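Local coordinates for protein DNA polymerase III subunit beta (Helicobacter pylori 26695, PDB 4S3I) that forms a ring-shaped sliding clamp on DNA, tethering DNA polymerases and other proteins to it and making synthesis processive, at residues 34-39 against 115-120. Sequence-based numbering, arbitrary orientation.
Sequences HIHLEV and DEFPEF
With CG anti to the backbone N in both residues (chi1 -178° in His-36, -151° in Phe-117), the imidazole is set obliquely against the phenyl ring, between a strand and a loop of the N-terminal clamp domain. Strand 34-40 belongs to an antiparallel sheet, between strands 68-73 and 43-49, and Phe-117 comes from the loop that leads from strand 105-110 to strand 127-131 of the central domain. The main contact is a CH-pi interaction: His-36 CB lies over the centre of one phenyl face, 3.4 Å from the ring centroid and almost on the ring normal. Beyond CB the imidazole lies near the base of the phenylalanine side chain, with CD2 of His-36 4.0 Å from both CB and CG of Phe-117. The planes of the two rings are inclined at 52°, their centroids 5.2 Å apart. No hydrogen bond joins the two segments; of residues 115-120, Phe-117 makes the contact with the strand, and its side chain also touches Ile-31. His-34 contributes its backbone here; its imidazole turns away to stack on Phe-112 and to form a hydrogen bond between ND1 and OG1 of Thr-71. At the far end of the phenyl ring, CZ sits 3.5 Å from the backbone N of His-36, and the edge carbon CE2 meets the carbonyl O of His-34 at 3.2 Å, near the ring plane.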
loop_
_atom_site.group_PDB
_atom_site.type_symbol
_atom_site.label_atom_id
_atom_site.label_comp_id
_atom_site.label_asym_id
_atom_site.label_seq_id
_atom_site.Cartn_x
_atom_site.Cartn_y
_atom_site.Cartn_z
ATOM N N HIS A 34 22.956 -11.691 5.528
ATOM C CA HIS A 34 23.958 -11.576 4.471
ATOM C C HIS A 34 23.733 -12.491 3.264
ATOM O O HIS A 34 23.246 -13.620 3.395
ATOM C CB HIS A 34 25.364 -11.839 5.034
ATOM C CG HIS A 34 26.017 -10.626 5.610
ATOM N ND1 HIS A 34 27.358 -10.351 5.445
ATOM C CD2 HIS A 34 25.511 -9.608 6.348
ATOM C CE1 HIS A 34 27.650 -9.219 6.058
ATOM N NE2 HIS A 34 26.547 -8.745 6.607
ATOM N N ILE A 35 24.138 -11.989 2.101
ATOM C CA ILE A 35 24.171 -12.758 0.872
ATOM C C ILE A 35 25.603 -13.240 0.617
ATOM O O ILE A 35 26.554 -12.458 0.710
ATOM C CB ILE A 35 23.692 -11.912 -0.311
ATOM C CG1 ILE A 35 22.186 -11.656 -0.182
ATOM C CG2 ILE A 35 24.018 -12.596 -1.634
ATOM C CD1 ILE A 35 21.625 -10.578 -1.142
ATOM N N HIS A 36 25.750 -14.532 0.317
ATOM C CA HIS A 36 27.043 -15.110 -0.043
ATOM C C HIS A 36 27.291 -14.824 -1.529
ATOM O O HIS A 36 26.391 -14.980 -2.376
ATOM C CB HIS A 36 27.030 -16.613 0.234
ATOM C CG HIS A 36 28.319 -17.313 -0.063
ATOM N ND1 HIS A 36 28.676 -17.711 -1.336
ATOM C CD2 HIS A 36 29.315 -17.736 0.755
ATOM C CE1 HIS A 36 29.845 -18.333 -1.287
ATOM N NE2 HIS A 36 30.249 -18.363 -0.031
ATOM N N LEU A 37 28.504 -14.391 -1.847
ATOM C CA LEU A 37 28.855 -14.066 -3.227
ATOM C C LEU A 37 29.982 -14.987 -3.671
ATOM O O LEU A 37 30.904 -15.264 -2.898
ATOM C CB LEU A 37 29.324 -12.619 -3.346
ATOM C CG LEU A 37 28.398 -11.501 -2.898
ATOM C CD1 LEU A 37 29.098 -10.146 -3.030
ATOM C CD2 LEU A 37 27.105 -11.517 -3.714
ATOM N N GLU A 38 29.917 -15.457 -4.915
ATOM C CA GLU A 38 31.000 -16.273 -5.463
ATOM C C GLU A 38 31.203 -15.990 -6.943
ATOM O O GLU A 38 30.261 -16.084 -7.733
ATOM C CB GLU A 38 30.738 -17.768 -5.235
ATOM C CG GLU A 38 31.752 -18.670 -5.935
ATOM C CD GLU A 38 31.958 -20.007 -5.228
ATOM O OE1 GLU A 38 30.984 -20.545 -4.650
ATOM O OE2 GLU A 38 33.103 -20.520 -5.256
ATOM N N VAL A 39 32.427 -15.628 -7.317
ATOM C CA VAL A 39 32.723 -15.397 -8.726
ATOM C C VAL A 39 33.407 -16.643 -9.261
ATOM O O VAL A 39 34.457 -17.041 -8.761
ATOM C CB VAL A 39 33.595 -14.143 -8.948
ATOM C CG1 VAL A 39 33.869 -13.949 -10.432
ATOM C CG2 VAL A 39 32.899 -12.899 -8.377
ATOM N N ASP A 115 32.976 -18.901 5.787
ATOM C CA ASP A 115 32.985 -20.248 6.364
ATOM C C ASP A 115 31.794 -20.493 7.302
ATOM O O ASP A 115 31.448 -21.639 7.606
ATOM C CB ASP A 115 34.293 -20.504 7.124
ATOM C CG ASP A 115 35.497 -20.680 6.200
ATOM O OD1 ASP A 115 35.308 -21.118 5.043
ATOM O OD2 ASP A 115 36.632 -20.385 6.652
ATOM N N GLU A 116 31.177 -19.413 7.771
ATOM C CA GLU A 116 30.037 -19.534 8.669
ATOM C C GLU A 116 28.750 -19.670 7.862
ATOM O O GLU A 116 27.719 -20.064 8.396
ATOM C CB GLU A 116 29.931 -18.309 9.608
ATOM C CG GLU A 116 29.049 -18.535 10.852
ATOM C CD GLU A 116 28.578 -17.233 11.517
ATOM O OE1 GLU A 116 29.218 -16.178 11.303
ATOM O OE2 GLU A 116 27.556 -17.272 12.247
ATOM N N PHE A 117 28.810 -19.328 6.578
ATOM C CA PHE A 117 27.623 -19.349 5.738
ATOM C C PHE A 117 27.170 -20.802 5.554
ATOM O O PHE A 117 27.991 -21.696 5.325
ATOM C CB PHE A 117 27.901 -18.667 4.394
ATOM C CG PHE A 117 26.704 -18.036 3.776
ATOM C CD1 PHE A 117 25.894 -18.760 2.911
ATOM C CD2 PHE A 117 26.387 -16.702 4.040
ATOM C CE1 PHE A 117 24.778 -18.179 2.332
ATOM C CE2 PHE A 117 25.278 -16.109 3.463
ATOM C CZ PHE A 117 24.465 -16.847 2.608
ATOM N N PRO A 118 25.859 -21.048 5.695
ATOM C CA PRO A 118 25.324 -22.418 5.679
ATOM C C PRO A 118 25.564 -23.098 4.337
ATOM O O PRO A 118 25.515 -22.434 3.301
ATOM C CB PRO A 118 23.817 -22.211 5.874
ATOM C CG PRO A 118 23.677 -20.825 6.472
ATOM C CD PRO A 118 24.802 -20.033 5.880
ATOM N N GLU A 119 25.819 -24.400 4.356
ATOM C CA GLU A 119 26.002 -25.152 3.124
ATOM C C GLU A 119 24.688 -25.161 2.338
ATOM O O GLU A 119 23.625 -25.441 2.896
ATOM C CB GLU A 119 26.424 -26.588 3.436
ATOM C CG GLU A 119 27.577 -27.095 2.580
ATOM C CD GLU A 119 27.641 -28.619 2.505
ATOM O OE1 GLU A 119 26.871 -29.297 3.226
ATOM O OE2 GLU A 119 28.457 -29.136 1.710
ATOM N N PHE A 120 24.755 -24.829 1.053
ATOM C CA PHE A 120 23.591 -24.938 0.182
ATOM C C PHE A 120 23.452 -26.411 -0.208
ATOM O O PHE A 120 24.360 -26.991 -0.794
ATOM C CB PHE A 120 23.783 -24.089 -1.062
ATOM C CG PHE A 120 22.500 -23.765 -1.769
ATOM C CD1 PHE A 120 21.877 -22.542 -1.568
ATOM C CD2 PHE A 120 21.916 -24.683 -2.633
ATOM C CE1 PHE A 120 20.688 -22.235 -2.214
ATOM C CE2 PHE A 120 20.735 -24.389 -3.285
ATOM C CZ PHE A 120 20.115 -23.159 -3.077
#